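Local coordinates for protein hydrolase, HAD superfamily, subfamily III A (Legionella pneumophila, PDB 3N1U) that probably hydrolyses 3-deoxy-D-manno-octulosonate 8-phosphate to KDO and inorganic phosphate in lipopolysaccharide biosynthesis, as a metal-dependent homotetrameric phosphatase of the HAD superfamily, at residues H36-N39 with H40-L44; K172-L175 with A176-Y180; Y99-L102 with K103-G107; L12-K15 with A16-I19. All blocks are in the same frame, centred on the assembly; numbering follows the deposited sequence.

Interaction 1: H36-N39 with H40-L44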
ATOM      1  N   HIS A  36       5.221 -10.777  -3.102  1.00 28.21           N
ATOM      2  CA  HIS A  36       4.768 -10.457  -4.444  1.00 26.42           C
ATOM      3  C   HIS A  36       5.269 -11.571  -5.365  1.00 29.14           C
ATOM      4  O   HIS A  36       6.444 -11.964  -5.264  1.00 30.98           O
ATOM      5  CB  HIS A  36       5.320  -9.113  -4.922  1.00 28.34           C
ATOM      6  CG  HIS A  36       5.274  -8.026  -3.889  1.00 26.99           C
ATOM      7  ND1 HIS A  36       4.099  -7.407  -3.513  1.00 28.49           N
ATOM      8  CD2 HIS A  36       6.269  -7.402  -3.203  1.00 29.16           C
ATOM      9  CE1 HIS A  36       4.368  -6.466  -2.618  1.00 28.06           C
ATOM     10  NE2 HIS A  36       5.675  -6.435  -2.411  1.00 28.16           N
ATOM     11  N   ILE A  37       4.366 -12.167  -6.141  1.00 29.08           N
ATOM     12  CA  ILE A  37       4.696 -13.355  -6.913  1.00 30.80           C
ATOM     13  C   ILE A  37       4.283 -13.101  -8.336  1.00 31.64           C
ATOM     14  O   ILE A  37       3.149 -12.651  -8.617  1.00 30.49           O
ATOM     15  CB  ILE A  37       3.987 -14.630  -6.336  1.00 31.22           C
ATOM     16  CG1 ILE A  37       4.436 -14.918  -4.878  1.00 31.36           C
ATOM     17  CG2 ILE A  37       4.320 -15.865  -7.206  1.00 33.21           C
ATOM     18  CD1 ILE A  37       3.601 -16.136  -4.258  1.00 29.32           C
ATOM     19  N   ASP A  38       5.158 -13.425  -9.285  1.00 32.62           N
ATOM     20  CA  ASP A  38       4.761 -13.268 -10.664  1.00 33.05           C
ATOM     21  C   ASP A  38       4.315 -14.581 -11.373  1.00 35.15           C
ATOM     22  O   ASP A  38       4.277 -15.638 -10.746  1.00 34.95           O
ATOM     23  CB  ASP A  38       5.798 -12.428 -11.466  1.00 33.54           C
ATOM     24  CG  ASP A  38       6.980 -13.239 -11.970  1.00 37.12           C
ATOM     25  OD1 ASP A  38       7.047 -14.458 -11.718  1.00 35.75           O
ATOM     26  OD2 ASP A  38       7.845 -12.613 -12.621  1.00 38.47           O
ATOM     27  N   ASN A  39       3.927 -14.473 -12.642  1.00 37.32           N
ATOM     28  CA  ASN A  39       3.476 -15.632 -13.425  1.00 42.17           C
ATOM     29  C   ASN A  39       4.566 -16.697 -13.627  1.00 44.81           C
ATOM     30  O   ASN A  39       4.270 -17.842 -13.969  1.00 46.19           O
ATOM     31  CB  ASN A  39       3.011 -15.180 -14.807  1.00 43.03           C
ATOM     32  CG  ASN A  39       1.603 -14.651 -14.794  1.00 44.55           C
ATOM     33  OD1 ASN A  39       0.795 -15.008 -13.912  1.00 46.85           O
ATOM     34  ND2 ASN A  39       1.268 -13.843 -15.796  1.00 45.22           N
ATOM     35  N   HIS A  40       5.826 -16.299 -13.478  1.00 45.94           N
ATOM     36  CA  HIS A  40       6.918 -17.250 -13.657  1.00 48.65           C
ATOM     37  C   HIS A  40       7.439 -17.769 -12.312  1.00 47.89           C
ATOM     38  O   HIS A  40       8.406 -18.515 -12.276  1.00 49.98           O
ATOM     39  CB  HIS A  40       8.051 -16.636 -14.491  1.00 49.52           C
ATOM     40  CG  HIS A  40       7.595 -16.003 -15.772  1.00 54.97           C
ATOM     41  ND1 HIS A  40       7.589 -14.633 -15.966  1.00 57.82           N
ATOM     42  CD2 HIS A  40       7.134 -16.548 -16.924  1.00 57.64           C
ATOM     43  CE1 HIS A  40       7.141 -14.365 -17.180  1.00 59.12           C
ATOM     44  NE2 HIS A  40       6.863 -15.508 -17.783  1.00 60.32           N
ATOM     45  N   GLY A  41       6.793 -17.399 -11.205  1.00 44.73           N
ATOM     46  CA  GLY A  41       7.300 -17.755  -9.870  1.00 43.25           C
ATOM     47  C   GLY A  41       8.449 -16.931  -9.298  1.00 40.53           C
ATOM     48  O   GLY A  41       8.963 -17.281  -8.237  1.00 40.73           O
ATOM     49  N   ASN A  42       8.864 -15.844  -9.965  1.00 38.08           N
ATOM     50  CA  ASN A  42       9.770 -14.892  -9.328  1.00 36.74           C
ATOM     51  C   ASN A  42       9.041 -14.279  -8.132  1.00 34.71           C
ATOM     52  O   ASN A  42       7.806 -14.246  -8.144  1.00 34.04           O
ATOM     53  CB  ASN A  42      10.164 -13.768 -10.276  1.00 38.02           C
ATOM     54  CG  ASN A  42      11.363 -12.930  -9.748  1.00 40.24           C
ATOM     55  OD1 ASN A  42      12.112 -13.324  -8.809  1.00 43.97           O
ATOM     56  ND2 ASN A  42      11.541 -11.753 -10.367  1.00 44.99           N
ATOM     57  N   GLU A  43       9.788 -13.830  -7.130  1.00 34.16           N
ATOM     58  CA  GLU A  43       9.202 -13.309  -5.852  1.00 32.28           C
ATOM     59  C   GLU A  43       9.883 -12.005  -5.516  1.00 32.90           C
ATOM     60  O   GLU A  43      11.087 -11.806  -5.823  1.00 32.06           O
ATOM     61  CB  GLU A  43       9.432 -14.258  -4.668  1.00 35.23           C
ATOM     62  CG  GLU A  43       8.979 -15.712  -4.834  1.00 40.29           C
ATOM     63  CD  GLU A  43       9.680 -16.651  -3.841  1.00 48.30           C
ATOM     64  OE1 GLU A  43      10.693 -17.313  -4.207  1.00 49.61           O
ATOM     65  OE2 GLU A  43       9.227 -16.713  -2.684  1.00 52.33           O
ATOM     66  N   LEU A  44       9.160 -11.134  -4.812  1.00 29.90           N
ATOM     67  CA  LEU A  44       9.801  -9.909  -4.351  1.00 30.16           C
ATOM     68  C   LEU A  44       9.285  -9.660  -2.969  1.00 29.36           C
ATOM     69  O   LEU A  44       8.242 -10.217  -2.581  1.00 29.29           O
ATOM     70  CB  LEU A  44       9.413  -8.731  -5.255  1.00 30.04           C
ATOM     71  CG  LEU A  44       9.725  -8.817  -6.723  1.00 31.25           C
ATOM     72  CD1 LEU A  44       8.480  -9.291  -7.493  1.00 34.32           C
ATOM     73  CD2 LEU A  44      10.077  -7.401  -7.228  1.00 36.63           C
TER
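A β-hairpin reverses through a type I turn from D38 to G41, and the carboxylate of D38 fastens the turn to the residue just before the second strand. With CG held between its backbone N and carbonyl carbon (chi1 83°), D38 folds OD1 back over the loop. There OD1 accepts the amides H40 N at 2.8 Å and N42 N at 2.9 Å, which reach it from opposite faces of the carboxylate plane. The turn closes with G41 N on D38 O (3.1 Å), and G41 has the positive phi that glycine tolerates easily. Beyond it D38 N binds N42 O at 3.0 Å. H36 and L44 form a hydrogen-bonded antiparallel pair, L44 N meeting H36 O at 2.9 Å, and on the same face H36 CD2 lies 4.0 Å from L44 CB. I37 and E43, a non-hydrogen-bonded pair, occupy the other face. D38 OD2 binds N42 ND2 of the second subunit, H36 ND1 binds S46 OG of that chain, and I37 packs on its Q82. The hairpin belongs to a sheet extended by other chains: H36 to D38 ladder with a strand of the second subunit and L44 with one of the third, so the sheet runs on into both.

Interaction 2: K172-L175 with A176-Y180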
ATOM      1  N   LYS A 172      23.178   7.339  22.522  1.00 36.84           N
ATOM      2  CA  LYS A 172      24.043   7.049  21.375  1.00 36.44           C
ATOM      3  C   LYS A 172      23.509   7.571  20.035  1.00 36.60           C
ATOM      4  O   LYS A 172      24.113   7.329  18.993  1.00 36.28           O
ATOM      5  CB  LYS A 172      24.308   5.536  21.254  1.00 35.04           C
ATOM      6  CG  LYS A 172      25.281   5.004  22.292  1.00 36.43           C
ATOM      7  CD  LYS A 172      25.405   3.477  22.273  1.00 36.19           C
ATOM      8  CE  LYS A 172      26.431   3.024  23.405  1.00 36.49           C
ATOM      9  NZ  LYS A 172      26.099   1.590  23.706  1.00 40.38           N
ATOM     10  N   ALA A 173      22.400   8.292  20.063  1.00 36.28           N
ATOM     11  CA  ALA A 173      21.782   8.789  18.808  1.00 36.77           C
ATOM     12  C   ALA A 173      22.750   9.724  18.014  1.00 38.16           C
ATOM     13  O   ALA A 173      22.937   9.544  16.784  1.00 38.05           O
ATOM     14  CB  ALA A 173      20.479   9.470  19.103  1.00 35.97           C
ATOM     15  N   GLU A 174      23.328  10.707  18.689  1.00 40.33           N
ATOM     16  CA  GLU A 174      24.332  11.598  18.061  1.00 43.40           C
ATOM     17  C   GLU A 174      25.582  10.844  17.558  1.00 43.50           C
ATOM     18  O   GLU A 174      25.966  11.025  16.398  1.00 44.02           O
ATOM     19  CB  GLU A 174      24.697  12.787  18.967  1.00 46.77           C
ATOM     20  CG  GLU A 174      23.836  14.054  18.726  1.00 53.45           C
ATOM     21  CD  GLU A 174      23.742  14.496  17.230  1.00 58.15           C
ATOM     22  OE1 GLU A 174      22.607  14.786  16.740  1.00 64.41           O
ATOM     23  OE2 GLU A 174      24.789  14.551  16.537  1.00 59.34           O
ATOM     24  N   LEU A 175      26.174   9.992  18.406  1.00 42.79           N
ATOM     25  CA  LEU A 175      27.260   9.063  17.995  1.00 44.59           C
ATOM     26  C   LEU A 175      26.945   8.303  16.704  1.00 41.93           C
ATOM     27  O   LEU A 175      27.757   8.288  15.761  1.00 41.69           O
ATOM     28  CB  LEU A 175      27.618   8.035  19.111  1.00 45.01           C
ATOM     29  CG  LEU A 175      28.852   8.204  20.000  1.00 51.21           C
ATOM     30  CD1 LEU A 175      28.792   9.486  20.814  1.00 57.41           C
ATOM     31  CD2 LEU A 175      29.048   6.991  20.915  1.00 52.78           C
ATOM     32  N   ALA A 176      25.745   7.703  16.661  1.00 40.23           N
ATOM     33  CA  ALA A 176      25.277   6.909  15.524  1.00 37.40           C
ATOM     34  C   ALA A 176      25.210   7.725  14.229  1.00 37.69           C
ATOM     35  O   ALA A 176      25.793   7.309  13.213  1.00 37.42           O
ATOM     36  CB  ALA A 176      23.912   6.271  15.814  1.00 35.97           C
ATOM     37  N   ILE A 177      24.534   8.872  14.248  1.00 36.53           N
ATOM     38  CA  ILE A 177      24.391   9.639  12.981  1.00 38.60           C
ATOM     39  C   ILE A 177      25.717  10.214  12.548  1.00 41.33           C
ATOM     40  O   ILE A 177      26.004  10.316  11.336  1.00 41.30           O
ATOM     41  CB  ILE A 177      23.225  10.689  13.033  1.00 38.80           C
ATOM     42  CG1 ILE A 177      22.914  11.327  11.657  1.00 39.67           C
ATOM     43  CG2 ILE A 177      23.548  11.822  14.050  1.00 40.61           C
ATOM     44  CD1 ILE A 177      22.617  10.339  10.491  1.00 33.78           C
ATOM     45  N   THR A 178      26.521  10.616  13.538  1.00 43.03           N
ATOM     46  CA  THR A 178      27.840  11.171  13.246  1.00 46.34           C
ATOM     47  C   THR A 178      28.665  10.091  12.554  1.00 46.24           C
ATOM     48  O   THR A 178      29.151  10.318  11.451  1.00 48.13           O
ATOM     49  CB  THR A 178      28.496  11.828  14.501  1.00 47.25           C
ATOM     50  OG1 THR A 178      27.678  12.956  14.890  1.00 47.59           O
ATOM     51  CG2 THR A 178      29.873  12.347  14.146  1.00 51.94           C
ATOM     52  N   GLY A 179      28.763   8.935  13.190  1.00 46.89           N
ATOM     53  CA  GLY A 179      29.468   7.766  12.665  1.00 48.96           C
ATOM     54  C   GLY A 179      28.983   7.273  11.314  1.00 49.89           C
ATOM     55  O   GLY A 179      29.801   7.072  10.407  1.00 51.85           O
ATOM     56  N   TYR A 180      27.659   7.133  11.144  1.00 46.90           N
ATOM     57  CA  TYR A 180      27.097   6.879   9.816  1.00 47.34           C
ATOM     58  C   TYR A 180      27.537   7.876   8.739  1.00 49.44           C
ATOM     59  O   TYR A 180      27.901   7.458   7.637  1.00 50.33           O
ATOM     60  CB  TYR A 180      25.555   6.836   9.853  1.00 44.19           C
ATOM     61  CG  TYR A 180      24.918   6.807   8.484  1.00 44.23           C
ATOM     62  CD1 TYR A 180      24.745   5.606   7.789  1.00 44.92           C
ATOM     63  CD2 TYR A 180      24.490   7.989   7.884  1.00 44.74           C
ATOM     64  CE1 TYR A 180      24.139   5.594   6.500  1.00 43.44           C
ATOM     65  CE2 TYR A 180      23.880   7.992   6.624  1.00 43.36           C
ATOM     66  CZ  TYR A 180      23.718   6.796   5.936  1.00 44.35           C
ATOM     67  OH  TYR A 180      23.125   6.847   4.680  1.00 44.09           O
TER
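A176, the first residue of the second half of this helical stretch, sends its amide to K172 O at 2.9 Å, and its methyl sits 3.4 Å from the same oxygen. Small as it is, that CB fills a buried place, packing on L57 of helix 49-60 and L167 of helix 158-169. I177 follows with its amide on A173 O (3.1 Å). Its CG1 stands anti to the backbone N (chi1 -171°), which leaves the CG2 branch between N and the carbonyl carbon and directs it at the preceding turn, 3.5 Å from E174 O; the carboxylate of E174, on a chain bent at chi2, crosses near that methyl at a slant, OE2 lying 3.9 Å from I177 CG2. I177 also packs on L120 of the third subunit. T178 then grips one carbonyl twice: its N lies 2.9 Å from E174 O, and OG1, placed beside its own backbone N (chi1 -64°), donates to the same oxygen at 3.0 Å from above the carbonyl plane. G179 N continues the i to i+4 series on L175 O, and Y180 N binds A176 O. The chemistry is that of a C-terminal helix held mainly by its backbone bonds, in which the threonine hydroxyl finds its acceptor within the helix itself, while A176 serves the packing against two neighbouring helices and I177 that against another subunit.

Interaction 3: Y99-L102 with K103-G107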
ATOM      1  N   TYR A  99      18.492 -18.733  17.633  1.00 32.82           N
ATOM      2  CA  TYR A  99      18.777 -17.795  18.705  1.00 32.97           C
ATOM      3  C   TYR A  99      19.905 -18.302  19.595  1.00 34.33           C
ATOM      4  O   TYR A  99      20.793 -17.541  19.991  1.00 33.62           O
ATOM      5  CB  TYR A  99      17.542 -17.576  19.570  1.00 33.35           C
ATOM      6  CG  TYR A  99      17.866 -16.738  20.807  1.00 33.10           C
ATOM      7  CD1 TYR A  99      18.028 -15.356  20.709  1.00 33.76           C
ATOM      8  CD2 TYR A  99      18.025 -17.332  22.063  1.00 36.66           C
ATOM      9  CE1 TYR A  99      18.344 -14.585  21.842  1.00 35.79           C
ATOM     10  CE2 TYR A  99      18.335 -16.584  23.181  1.00 36.35           C
ATOM     11  CZ  TYR A  99      18.481 -15.206  23.064  1.00 37.25           C
ATOM     12  OH  TYR A  99      18.778 -14.477  24.190  1.00 36.18           O
ATOM     13  N   GLN A 100      19.878 -19.598  19.921  1.00 35.29           N
ATOM     14  CA  GLN A 100      20.898 -20.126  20.834  1.00 38.48           C
ATOM     15  C   GLN A 100      22.278 -20.096  20.166  1.00 38.80           C
ATOM     16  O   GLN A 100      23.292 -19.835  20.824  1.00 39.05           O
ATOM     17  CB  GLN A 100      20.511 -21.547  21.355  1.00 38.74           C
ATOM     18  CG  GLN A 100      21.452 -22.102  22.467  1.00 49.03           C
ATOM     19  CD  GLN A 100      21.577 -21.212  23.718  1.00 55.10           C
ATOM     20  OE1 GLN A 100      20.609 -20.555  24.158  1.00 57.38           O
ATOM     21  NE2 GLN A 100      22.775 -21.193  24.293  1.00 58.80           N
ATOM     22  N   HIS A 101      22.307 -20.332  18.856  1.00 39.25           N
ATOM     23  CA  HIS A 101      23.544 -20.274  18.091  1.00 40.45           C
ATOM     24  C   HIS A 101      24.087 -18.850  18.046  1.00 38.98           C
ATOM     25  O   HIS A 101      25.301 -18.627  18.227  1.00 39.22           O
ATOM     26  CB  HIS A 101      23.326 -20.768  16.658  1.00 41.76           C
ATOM     27  CG  HIS A 101      24.578 -20.762  15.833  1.00 45.74           C
ATOM     28  ND1 HIS A 101      25.054 -19.623  15.225  1.00 46.06           N
ATOM     29  CD2 HIS A 101      25.466 -21.744  15.542  1.00 49.37           C
ATOM     30  CE1 HIS A 101      26.175 -19.900  14.583  1.00 48.20           C
ATOM     31  NE2 HIS A 101      26.458 -21.176  14.774  1.00 51.59           N
ATOM     32  N   LEU A 102      23.190 -17.888  17.807  1.00 37.55           N
ATOM     33  CA  LEU A 102      23.590 -16.470  17.801  1.00 35.73           C
ATOM     34  C   LEU A 102      24.121 -16.059  19.181  1.00 36.27           C
ATOM     35  O   LEU A 102      25.112 -15.339  19.305  1.00 34.75           O
ATOM     36  CB  LEU A 102      22.406 -15.599  17.420  1.00 34.07           C
ATOM     37  CG  LEU A 102      22.693 -14.096  17.369  1.00 33.22           C
ATOM     38  CD1 LEU A 102      23.747 -13.692  16.331  1.00 34.97           C
ATOM     39  CD2 LEU A 102      21.376 -13.310  17.181  1.00 32.30           C
ATOM     40  N   LYS A 103      23.453 -16.542  20.228  1.00 36.92           N
ATOM     41  CA  LYS A 103      23.861 -16.220  21.579  1.00 38.22           C
ATOM     42  C   LYS A 103      25.284 -16.733  21.841  1.00 39.20           C
ATOM     43  O   LYS A 103      26.110 -16.025  22.434  1.00 39.90           O
ATOM     44  CB  LYS A 103      22.841 -16.791  22.558  1.00 38.91           C
ATOM     45  CG  LYS A 103      23.143 -16.582  24.036  1.00 41.85           C
ATOM     46  CD  LYS A 103      21.924 -17.128  24.772  1.00 43.53           C
ATOM     47  CE  LYS A 103      21.703 -16.445  26.081  1.00 47.30           C
ATOM     48  NZ  LYS A 103      22.259 -17.231  27.153  1.00 42.60           N
ATOM     49  N   LYS A 104      25.571 -17.965  21.407  1.00 40.79           N
ATOM     50  CA  LYS A 104      26.906 -18.543  21.573  1.00 42.14           C
ATOM     51  C   LYS A 104      27.934 -17.717  20.804  1.00 41.92           C
ATOM     52  O   LYS A 104      29.028 -17.458  21.302  1.00 43.81           O
ATOM     53  CB  LYS A 104      26.965 -20.005  21.113  1.00 41.63           C
ATOM     54  CG  LYS A 104      26.325 -20.967  22.067  1.00 46.42           C
ATOM     55  CD  LYS A 104      26.509 -22.405  21.573  1.00 50.95           C
ATOM     56  CE  LYS A 104      26.036 -23.435  22.598  1.00 56.29           C
ATOM     57  NZ  LYS A 104      24.564 -23.288  22.867  1.00 55.61           N
ATOM     58  N   THR A 105      27.579 -17.317  19.580  1.00 41.76           N
ATOM     59  CA  THR A 105      28.491 -16.588  18.711  1.00 42.17           C
ATOM     60  C   THR A 105      28.871 -15.244  19.325  1.00 41.56           C
ATOM     61  O   THR A 105      30.043 -14.855  19.313  1.00 42.87           O
ATOM     62  CB  THR A 105      27.827 -16.358  17.321  1.00 42.71           C
ATOM     63  OG1 THR A 105      27.384 -17.629  16.789  1.00 44.39           O
ATOM     64  CG2 THR A 105      28.786 -15.612  16.347  1.00 42.01           C
ATOM     65  N   LEU A 106      27.886 -14.551  19.890  1.00 39.36           N
ATOM     66  CA  LEU A 106      28.121 -13.207  20.413  1.00 39.68           C
ATOM     67  C   LEU A 106      28.580 -13.174  21.873  1.00 40.92           C
ATOM     68  O   LEU A 106      29.163 -12.191  22.286  1.00 41.85           O
ATOM     69  CB  LEU A 106      26.873 -12.322  20.232  1.00 38.30           C
ATOM     70  CG  LEU A 106      26.461 -12.015  18.785  1.00 37.95           C
ATOM     71  CD1 LEU A 106      25.365 -10.925  18.763  1.00 37.83           C
ATOM     72  CD2 LEU A 106      27.676 -11.545  17.994  1.00 41.19           C
ATOM     73  N   GLY A 107      28.261 -14.203  22.661  1.00 40.88           N
ATOM     74  CA  GLY A 107      28.702 -14.235  24.094  1.00 41.33           C
ATOM     75  C   GLY A 107      27.837 -13.335  24.991  1.00 40.14           C
ATOM     76  O   GLY A 107      28.245 -12.934  26.078  1.00 41.45           O
TER
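One turn apart on the same flank of the helix, Y99 and K103 both have CG anti to the backbone N (chi1 173° and 178°), which lets the lysine chain run to the tyrosine ring. K103 CD reaches Y99 CE2 at 4.0 Å, approaching the ring obliquely, and K103 CE lies 4.0 Å from Y99 OH. The phenol hydroxyl is itself hydrogen-bonded to D110, with which K103 NZ makes a long, weak ion pair. T105 places OG1 beside its own amide (chi1 -54°). The hydroxyl donates to H101 O at 2.7 Å while T105 N binds the same oxygen at 3.0 Å, the two donors coming from opposite faces of the carbonyl plane. H101 CE1 stands 3.4 Å from T105 OG1, and the imidazole is steadied through ND1 by the hydroxyl of Y89. Helix 96-106 is one of those covering the central parallel sheet of the HAD-type Rossmann-like fold, and its apolar side makes that contact: L102 lies on I23, Y89 and F113 of three strands, L106 on C21 and F113, and Y99 meets F113 edge to face. Within the helix L102 CD1 touches L106 CD1 at 4.0 Å. L106 N binds L102 O at 2.9 Å, and G107 N binds K103 O at 2.8 Å before G107 leaves helical geometry with positive phi.

Interaction 4: L12-K15 with A16-I19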
ATOM      1  N   LEU A  12      10.829   0.402  30.472  1.00 36.93           N
ATOM      2  CA  LEU A  12      11.146   0.142  29.070  1.00 35.49           C
ATOM      3  C   LEU A  12      12.547   0.677  28.732  1.00 35.35           C
ATOM      4  O   LEU A  12      13.357  -0.014  28.092  1.00 34.69           O
ATOM      5  CB  LEU A  12      10.058   0.778  28.169  1.00 34.79           C
ATOM      6  CG  LEU A  12      10.377   0.812  26.673  1.00 32.71           C
ATOM      7  CD1 LEU A  12      10.379  -0.585  26.016  1.00 33.32           C
ATOM      8  CD2 LEU A  12       9.406   1.745  25.927  1.00 34.24           C
ATOM      9  N   LEU A  13      12.835   1.902  29.158  1.00 35.58           N
ATOM     10  CA  LEU A  13      14.153   2.495  28.973  1.00 37.63           C
ATOM     11  C   LEU A  13      15.277   1.658  29.624  1.00 36.83           C
ATOM     12  O   LEU A  13      16.347   1.501  29.022  1.00 35.28           O
ATOM     13  CB  LEU A  13      14.208   3.956  29.521  1.00 39.39           C
ATOM     14  CG  LEU A  13      13.435   4.977  28.648  1.00 42.13           C
ATOM     15  CD1 LEU A  13      13.568   6.420  29.191  1.00 47.94           C
ATOM     16  CD2 LEU A  13      13.787   4.939  27.139  1.00 42.71           C
ATOM     17  N   GLU A  14      15.035   1.149  30.834  1.00 36.79           N
ATOM     18  CA  GLU A  14      16.012   0.253  31.476  1.00 38.03           C
ATOM     19  C   GLU A  14      16.273  -1.046  30.678  1.00 35.84           C
ATOM     20  O   GLU A  14      17.411  -1.522  30.634  1.00 38.05           O
ATOM     21  CB  GLU A  14      15.615  -0.076  32.919  1.00 39.55           C
ATOM     22  CG  GLU A  14      15.656   1.145  33.857  1.00 43.92           C
ATOM     23  CD  GLU A  14      17.043   1.821  33.931  1.00 48.64           C
ATOM     24  OE1 GLU A  14      18.053   1.108  34.159  1.00 47.13           O
ATOM     25  OE2 GLU A  14      17.118   3.061  33.780  1.00 51.13           O
ATOM     26  N   LYS A  15      15.240  -1.642  30.095  1.00 35.18           N
ATOM     27  CA  LYS A  15      15.460  -2.763  29.153  1.00 33.80           C
ATOM     28  C   LYS A  15      16.324  -2.374  27.942  1.00 32.27           C
ATOM     29  O   LYS A  15      17.264  -3.095  27.567  1.00 32.07           O
ATOM     30  CB  LYS A  15      14.148  -3.394  28.687  1.00 33.16           C
ATOM     31  CG  LYS A  15      13.246  -3.955  29.806  1.00 36.83           C
ATOM     32  CD  LYS A  15      11.921  -4.418  29.194  1.00 36.37           C
ATOM     33  CE  LYS A  15      11.173  -5.313  30.154  1.00 43.67           C
ATOM     34  NZ  LYS A  15      11.696  -6.723  30.011  1.00 44.85           N
ATOM     35  N   ALA A  16      16.007  -1.232  27.336  1.00 31.53           N
ATOM     36  CA  ALA A  16      16.674  -0.782  26.142  1.00 30.87           C
ATOM     37  C   ALA A  16      18.124  -0.364  26.399  1.00 32.30           C
ATOM     38  O   ALA A  16      18.977  -0.448  25.480  1.00 31.18           O
ATOM     39  CB  ALA A  16      15.879   0.408  25.503  1.00 31.50           C
ATOM     40  N   LYS A  17      18.405   0.129  27.617  1.00 32.75           N
ATOM     41  CA  LYS A  17      19.779   0.514  27.980  1.00 34.53           C
ATOM     42  C   LYS A  17      20.770  -0.638  27.909  1.00 34.44           C
ATOM     43  O   LYS A  17      21.966  -0.402  27.742  1.00 36.04           O
ATOM     44  CB  LYS A  17      19.827   1.113  29.403  1.00 36.25           C
ATOM     45  CG  LYS A  17      19.387   2.567  29.468  1.00 42.64           C
ATOM     46  CD  LYS A  17      19.331   3.034  30.913  1.00 46.64           C
ATOM     47  CE  LYS A  17      18.832   4.464  31.008  1.00 52.84           C
ATOM     48  NZ  LYS A  17      19.282   5.072  32.313  1.00 53.97           N
ATOM     49  N   LYS A  18      20.293  -1.879  28.034  1.00 33.06           N
ATOM     50  CA  LYS A  18      21.174  -3.057  28.102  1.00 33.66           C
ATOM     51  C   LYS A  18      21.495  -3.671  26.748  1.00 32.74           C
ATOM     52  O   LYS A  18      22.344  -4.602  26.621  1.00 32.68           O
ATOM     53  CB  LYS A  18      20.512  -4.133  29.000  1.00 34.53           C
ATOM     54  CG  LYS A  18      20.446  -3.671  30.463  1.00 39.16           C
ATOM     55  CD  LYS A  18      19.394  -4.440  31.198  1.00 47.19           C
ATOM     56  CE  LYS A  18      19.993  -5.570  31.942  1.00 53.42           C
ATOM     57  NZ  LYS A  18      18.871  -6.464  32.328  1.00 56.79           N
ATOM     58  N   ILE A  19      20.802  -3.183  25.731  1.00 31.08           N
ATOM     59  CA  ILE A  19      20.769  -3.909  24.466  1.00 30.91           C
ATOM     60  C   ILE A  19      22.099  -3.817  23.698  1.00 31.13           C
ATOM     61  O   ILE A  19      22.592  -2.727  23.414  1.00 32.59           O
ATOM     62  CB  ILE A  19      19.612  -3.431  23.580  1.00 28.80           C
ATOM     63  CG1 ILE A  19      18.237  -3.662  24.246  1.00 29.75           C
ATOM     64  CG2 ILE A  19      19.658  -4.161  22.241  1.00 29.58           C
ATOM     65  CD1 ILE A  19      17.937  -5.108  24.830  1.00 27.33           C
TER
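The backbone runs as regular helix through A16 N to L12 O (3.0 Å) and K17 N to L13 O (2.8 Å), then tightens as K18 N turns to K15 O at 3.3 Å, meeting that carbonyl from above its plane. E14 and K17 meet over the outer side. E14, bent at chi2 (-59°), curls its carboxylate back, and the extended chain of K17 crosses it so that NZ comes within 3.3 Å of E14 OE2, a salt bridge whose hydrogen bond is weak. K17 CG also brushes L13 O at 3.3 Å. These residues belong to the C-terminal part of helix 3-17, which leads into strand 21-24, the strand after which the calcium ligands D25 and D27 follow. The inner side is apolar: L12, A16 and I19 pack on L131 of strand 131-134, and L13 on L165 and A169 of helix 158-169. I19 folds CD1 back to 3.5 Å from K15 O. K15 and K18 take partners beyond the segments, K15 NZ binding G130 O and K18 NZ forming a salt bridge with D111, while K18 CD passes 3.6 Å from E14 O. The K15 side chain lies about 4 Å from a bound calcium ion and from the side chain of D147.

Overall arrangement
Interactions 2, 3 and 4 are turns of helices, whereas interaction 1 is a strand hairpin, and the chemistry follows the element. In 99-107 and 12-19 the buried side faces the central parallel sheet and the polar side looks outward; neither touches another chain. Interaction 2, a surface contact, meets the third subunit by packing; interaction 1, partly buried, does so by strand pairing and hydrogen bonds, and also touches the second subunit. Interactions 2 and 3 each have a threonine hydroxyl as second donor to a carbonyl; interaction 1 instead uses an aspartate to gather amides, and interaction 4 a salt bridge with a weak hydrogen bond. Interactions 2 and 4 both pack on helix 158-169, their nearest atoms about 6 Å apart.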